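Local structure of trehalose monomycolate transport factor A (Mycolicibacterium smegmatis MC2 155, 6T84) at residues L32-W36 with F63-I67; K37-T43 with R97-I101. The protein is required for MmpL3-dependent transport of trehalose monomycolate to the mycobacterial cell wall, and for growth and cell elongation. All coordinates share one frame; numbering follows the deposited sequence. Where two conformers were deposited one is given.

Interaction 1 of 2, residues L32-W36 with F63-I67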
loop_
_atom_site.group_PDB
_atom_site.type_symbol
_atom_site.label_atom_id
_atom_site.label_comp_id
_atom_site.label_asym_id
_atom_site.label_seq_id
_atom_site.Cartn_x
_atom_site.Cartn_y
_atom_site.Cartn_z
ATOM N N LEU A 32 -2.957 9.840 -12.121
ATOM C CA LEU A 32 -2.206 8.832 -11.382
ATOM C C LEU A 32 -3.092 7.703 -10.823
ATOM O O LEU A 32 -2.764 6.514 -10.974
ATOM C CB LEU A 32 -1.487 9.562 -10.234
ATOM C CG LEU A 32 -0.341 8.761 -9.610
ATOM C CD1 LEU A 32 0.709 8.462 -10.603
ATOM C CD2 LEU A 32 0.278 9.537 -8.471
ATOM N N LEU A 33 -4.226 8.052 -10.203
ATOM C CA LEU A 33 -5.009 7.086 -9.415
ATOM C C LEU A 33 -5.634 6.005 -10.270
ATOM O O LEU A 33 -6.048 4.966 -9.728
ATOM C CB LEU A 33 -6.135 7.784 -8.649
ATOM C CG LEU A 33 -5.659 8.814 -7.607
ATOM C CD1 LEU A 33 -6.829 9.396 -6.865
ATOM C CD2 LEU A 33 -4.739 8.120 -6.623
ATOM N N LYS A 34 -5.741 6.228 -11.571
ATOM C CA LYS A 34 -6.469 5.272 -12.377
ATOM C C LYS A 34 -5.769 3.937 -12.466
ATOM O O LYS A 34 -6.393 2.957 -12.873
ATOM C CB LYS A 34 -6.672 5.839 -13.791
ATOM C CG LYS A 34 -7.627 7.027 -13.835
ATOM C CD LYS A 34 -7.864 7.501 -15.273
ATOM C CE LYS A 34 -8.912 8.610 -15.350
ATOM N NZ LYS A 34 -8.472 9.867 -14.681
ATOM N N ARG A 35 -4.502 3.841 -12.051
ATOM C CA ARG A 35 -3.830 2.576 -12.287
ATOM C C ARG A 35 -4.110 1.557 -11.202
ATOM O O ARG A 35 -3.777 0.385 -11.397
ATOM C CB ARG A 35 -2.325 2.715 -12.529
ATOM C CG ARG A 35 -1.565 3.431 -11.485
ATOM C CD ARG A 35 -0.096 3.481 -11.874
ATOM N NE ARG A 35 0.101 4.178 -13.140
ATOM C CZ ARG A 35 0.687 3.642 -14.203
ATOM N NH1 ARG A 35 1.162 2.400 -14.148
ATOM N NH2 ARG A 35 0.803 4.359 -15.318
ATOM N N TRP A 36 -4.736 1.969 -10.100
ATOM C CA TRP A 36 -5.011 1.057 -8.985
ATOM C C TRP A 36 -6.503 0.983 -8.699
ATOM O O TRP A 36 -7.218 1.989 -8.816
ATOM C CB TRP A 36 -4.280 1.519 -7.715
ATOM C CG TRP A 36 -2.826 1.638 -7.968
ATOM C CD1 TRP A 36 -1.953 0.619 -8.231
ATOM C CD2 TRP A 36 -2.078 2.843 -8.056
ATOM N NE1 TRP A 36 -0.688 1.132 -8.452
ATOM C CE2 TRP A 36 -0.733 2.492 -8.321
ATOM C CE3 TRP A 36 -2.408 4.194 -7.889
ATOM C CZ2 TRP A 36 0.268 3.445 -8.472
ATOM C CZ3 TRP A 36 -1.408 5.144 -8.014
ATOM C CH2 TRP A 36 -0.089 4.768 -8.310
ATOM N N PHE A 63 5.524 5.594 -5.682
ATOM C CA PHE A 63 4.712 6.814 -5.724
ATOM C C PHE A 63 4.055 7.039 -4.378
ATOM O O PHE A 63 3.592 6.076 -3.762
ATOM C CB PHE A 63 3.625 6.704 -6.804
ATOM C CG PHE A 63 4.180 6.391 -8.229
ATOM C CD1 PHE A 63 5.462 6.775 -8.639
ATOM C CD2 PHE A 63 3.414 5.742 -9.131
ATOM C CE1 PHE A 63 5.969 6.521 -9.933
ATOM C CE2 PHE A 63 3.884 5.500 -10.427
ATOM C CZ PHE A 63 5.165 5.894 -10.822
ATOM N N ILE A 64 4.063 8.268 -3.881
ATOM C CA ILE A 64 3.468 8.610 -2.594
ATOM C C ILE A 64 2.541 9.780 -2.849
ATOM O O ILE A 64 2.946 10.756 -3.490
ATOM C CB ILE A 64 4.556 8.988 -1.577
ATOM C CG1 ILE A 64 5.586 7.829 -1.479
ATOM C CG2 ILE A 64 3.896 9.264 -0.193
ATOM C CD1 ILE A 64 6.880 8.076 -2.234
ATOM N N PHE A 65 1.312 9.692 -2.351
ATOM C CA PHE A 65 0.356 10.754 -2.685
ATOM C C PHE A 65 -0.777 10.746 -1.671
ATOM O O PHE A 65 -0.956 9.780 -0.919
ATOM C CB PHE A 65 -0.197 10.606 -4.119
ATOM C CG PHE A 65 -0.744 9.255 -4.395
ATOM C CD1 PHE A 65 -2.082 8.956 -4.100
ATOM C CD2 PHE A 65 0.079 8.249 -4.891
ATOM C CE1 PHE A 65 -2.590 7.646 -4.295
ATOM C CE2 PHE A 65 -0.434 6.960 -5.129
ATOM C CZ PHE A 65 -1.771 6.661 -4.837
ATOM N N ASP A 66 -1.527 11.851 -1.635
ATOM C CA ASP A 66 -2.692 11.964 -0.775
ATOM C C ASP A 66 -3.951 11.851 -1.627
ATOM O O ASP A 66 -4.007 12.367 -2.747
ATOM C CB ASP A 66 -2.717 13.319 -0.053
ATOM C CG ASP A 66 -1.502 13.543 0.811
ATOM O OD1 ASP A 66 -0.889 12.555 1.275
ATOM O OD2 ASP A 66 -1.187 14.725 1.074
ATOM N N ILE A 67 -4.949 11.169 -1.081
ATOM C CA ILE A 67 -6.311 11.195 -1.604
ATOM C C ILE A 67 -7.108 11.976 -0.578
ATOM O O ILE A 67 -7.357 11.480 0.520
ATOM C CB ILE A 67 -6.873 9.770 -1.754
ATOM C CG1 ILE A 67 -5.872 8.906 -2.562
ATOM C CG2 ILE A 67 -8.280 9.813 -2.355
ATOM C CD1 ILE A 67 -6.324 7.458 -2.759
#

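Interaction 2 of 2, residues K37-T43 with R97-I101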
loop_
_atom_site.group_PDB
_atom_site.type_symbol
_atom_site.label_atom_id
_atom_site.label_comp_id
_atom_site.label_asym_id
_atom_site.label_seq_id
_atom_site.Cartn_x
_atom_site.Cartn_y
_atom_site.Cartn_z
ATOM N N LYS A 37 -6.985 -0.216 -8.368
ATOM C CA LYS A 37 -8.421 -0.447 -8.299
ATOM C C LYS A 37 -8.903 -0.951 -6.949
ATOM O O LYS A 37 -10.119 -0.955 -6.716
ATOM C CB LYS A 37 -8.857 -1.480 -9.360
ATOM C CG LYS A 37 -8.365 -1.180 -10.781
ATOM C CD LYS A 37 -9.259 -0.170 -11.413
ATOM C CE LYS A 37 -9.067 -0.120 -12.905
ATOM N NZ LYS A 37 -9.975 0.920 -13.471
ATOM N N ARG A 38 -8.009 -1.429 -6.078
ATOM C CA ARG A 38 -8.443 -2.105 -4.855
ATOM C C ARG A 38 -7.996 -1.328 -3.614
ATOM O O ARG A 38 -7.653 -0.147 -3.713
ATOM C CB ARG A 38 -7.927 -3.553 -4.855
ATOM C CG ARG A 38 -8.461 -4.382 -5.995
ATOM C CD ARG A 38 -8.269 -5.859 -5.688
ATOM N NE ARG A 38 -8.631 -6.734 -6.772
ATOM C CZ ARG A 38 -9.638 -7.592 -6.717
ATOM N NH1 ARG A 38 -10.404 -7.688 -5.633
ATOM N NH2 ARG A 38 -9.866 -8.378 -7.735
ATOM N N GLY A 39 -8.001 -1.975 -2.436
ATOM C CA GLY A 39 -7.644 -1.277 -1.212
ATOM C C GLY A 39 -8.499 -0.047 -1.045
ATOM O O GLY A 39 -9.719 -0.076 -1.286
ATOM N N VAL A 40 -7.865 1.081 -0.700
ATOM C CA VAL A 40 -8.626 2.326 -0.580
ATOM C C VAL A 40 -9.131 2.874 -1.895
ATOM O O VAL A 40 -9.996 3.764 -1.878
ATOM C CB VAL A 40 -7.883 3.465 0.150
ATOM C CG1 VAL A 40 -7.559 3.056 1.524
ATOM C CG2 VAL A 40 -6.625 3.844 -0.561
ATOM N N MET A 41 -8.647 2.367 -3.027
ATOM C CA MET A 41 -9.073 2.913 -4.313
ATOM C C MET A 41 -10.497 2.511 -4.679
ATOM O O MET A 41 -11.132 3.210 -5.468
ATOM C CB MET A 41 -8.138 2.485 -5.437
ATOM C CG MET A 41 -6.687 2.695 -5.217
ATOM S SD MET A 41 -6.263 4.408 -4.802
ATOM C CE MET A 41 -4.537 4.191 -4.396
ATOM N N SER A 42 -11.029 1.434 -4.095
ATOM C CA SER A 42 -12.377 1.031 -4.485
ATOM C C SER A 42 -13.462 1.867 -3.811
ATOM O O SER A 42 -14.560 1.997 -4.363
ATOM C CB SER A 42 -12.588 -0.462 -4.246
ATOM O OG SER A 42 -12.387 -0.805 -2.884
ATOM N N THR A 43 -13.177 2.453 -2.644
ATOM C CA THR A 43 -14.154 3.251 -1.908
ATOM C C THR A 43 -14.028 4.754 -2.177
ATOM O O THR A 43 -14.532 5.568 -1.393
ATOM C CB THR A 43 -14.098 2.949 -0.408
ATOM O OG1 THR A 43 -12.789 3.235 0.104
ATOM C CG2 THR A 43 -14.431 1.482 -0.148
ATOM N N ARG A 97 -14.790 -4.663 -0.026
ATOM C CA ARG A 97 -16.155 -4.789 -0.530
ATOM C C ARG A 97 -16.256 -5.682 -1.761
ATOM O O ARG A 97 -17.367 -6.145 -2.072
ATOM C CB ARG A 97 -16.743 -3.407 -0.836
ATOM C CG ARG A 97 -16.797 -2.506 0.392
ATOM C CD ARG A 97 -17.661 -1.266 0.195
ATOM N NE ARG A 97 -17.714 -0.459 1.415
ATOM C CZ ARG A 97 -18.637 -0.588 2.368
ATOM N NH1 ARG A 97 -19.603 -1.489 2.250
ATOM N NH2 ARG A 97 -18.599 0.190 3.443
ATOM N N GLU A 98 -15.156 -5.927 -2.470
ATOM C CA GLU A 98 -15.199 -6.708 -3.711
ATOM C C GLU A 98 -15.711 -8.121 -3.462
ATOM O O GLU A 98 -15.549 -8.685 -2.376
ATOM C CB GLU A 98 -13.823 -6.784 -4.369
ATOM C CG GLU A 98 -13.313 -5.444 -4.914
ATOM C CD GLU A 98 -12.691 -4.542 -3.848
ATOM O OE1 GLU A 98 -12.885 -4.786 -2.638
ATOM O OE2 GLU A 98 -11.994 -3.583 -4.233
ATOM N N ASN A 99 -16.309 -8.704 -4.497
ATOM C CA ASN A 99 -16.969 -10.002 -4.416
ATOM C C ASN A 99 -16.076 -11.165 -4.838
ATOM O O ASN A 99 -16.556 -12.301 -4.911
ATOM C CB ASN A 99 -18.280 -9.994 -5.235
ATOM C CG ASN A 99 -19.298 -8.994 -4.688
ATOM O OD1 ASN A 99 -19.482 -8.884 -3.473
ATOM N ND2 ASN A 99 -19.946 -8.248 -5.584
ATOM N N ASP A 100 -14.790 -10.925 -5.098
ATOM C CA ASP A 100 -13.855 -11.970 -5.479
ATOM C C ASP A 100 -12.776 -12.171 -4.418
ATOM O O ASP A 100 -11.737 -12.766 -4.694
ATOM C CB ASP A 100 -13.220 -11.697 -6.844
ATOM C CG ASP A 100 -12.409 -10.425 -6.860
ATOM O OD1 ASP A 100 -12.564 -9.628 -5.906
ATOM O OD2 ASP A 100 -11.635 -10.234 -7.833
ATOM N N ILE A 101 -12.991 -11.648 -3.224
ATOM C CA ILE A 101 -11.952 -11.651 -2.199
ATOM C C ILE A 101 -12.587 -12.040 -0.868
ATOM O O ILE A 101 -13.705 -11.622 -0.553
ATOM C CB ILE A 101 -11.231 -10.282 -2.150
ATOM C CG1 ILE A 101 -10.022 -10.364 -1.194
ATOM C CG2 ILE A 101 -12.185 -9.145 -1.768
ATOM C CD1 ILE A 101 -9.055 -9.187 -1.291
HETATM O O HOH W 1 -11.038 -3.052 -1.095
#

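Interaction 1 of 2, residues L32-W36 with F63-I67
Trp36 meets two phenylalanines of strand 60-67 with the benzene half of its indole. Against Phe65 the rings are near parallel, planes at 12°, but slid apart to a centroid distance of 5.5 Å, so they barely overlap; Trp36 CZ3 lies 3.5 Å from Phe65 CZ. Against Phe63 the meeting is edge to edge: Trp36 CH2 and Phe63 CD2, each near the plane of the other's ring, are 3.7 Å apart. Phe63, Phe65 and Ile67 alternate along the strand with Ile64 and Asp66, so one face of the large antiparallel sheet receives the short 3-10 turn 32-35 of the 28-29 to 49-50 connection. The leucines add methyl contacts, mostly to the rings. Leu32, its CG swung opposite the backbone N (chi1 -163°), divides its methyls between two rings: CD1 approaches Phe63 CD2 at 4.1 Å and CD2 approaches Phe65 CD2 at 3.8 Å. Leu33 CD2 comes to 3.2 Å from Phe65 CE1, an unusually short approach for a methyl and a ring carbon, and the same methyl lies 4.2 Å from Ile67 CD1. Trp148 packs edge-to-face on Trp36 and also meets the Phe63 ring.

Interaction 2 of 2, residues K37-T43 with R97-I101
Arg38 reaches across to the 97-101 loop and ends on Asp100. At its root, CB and CG lie 4.1 and 4.0 Å from Glu98 OE2, and the chain then runs extended from CG to NE, carrying the guanidinium past the Glu98 side chain. NH1 lies 3.7 Å from Glu98 CG and donates to Asp100 OD1 at 2.9 Å, meeting it on the syn side, somewhat out of the carboxylate plane. Asp100 OD2 accepts from Arg38 NH2 at 2.6 Å through its syn lone pair. This is an end-on, two-nitrogen salt bridge: both hydrogen bonds are almost straight (170° and 169°), and the guanidinium and carboxylate planes are only 16° apart, which fixes the rotation of both groups. Glu98, bent at its second torsion, turns its own carboxylate back to Ser42, whose OG is 3.1 Å from Glu98 OE2. A water that donates to Glu98 OE1 at 3.0 Å also bonds Ser42 OG. At the outer end Thr43 CG2 lies loosely beside the poorly ordered Arg97. The contact joins two surface loops, one between strands 28-29 and 49-50, the other leading into edge strand 102-107; Glu145 holds the backbone N of Lys37 and of Arg38, while Trp143 on strand 141-144 touches the Arg38 side chain.

Interactions 1 and 2 use successive parts of the same long connection between strands 28-29 and 49-50. Residues 32-36 press aromatic and aliphatic groups onto a strand of the large sheet in a partly buried contact without hydrogen bonds across it; residues 37-43 face another loop at the surface, where charge pairing and a water do the work. Met41, from 37-43 but not facing 97-101, has its CE 3.7 Å from Phe65 CZ and its SD 3.7 Å from Ile67 CD1, so the same segment also meets interaction 1. Together they tie this connection to strand 60-67 and to the approach to strand 102-107 in the N-terminal domain; the centres of the two contacts are about 15 Å apart.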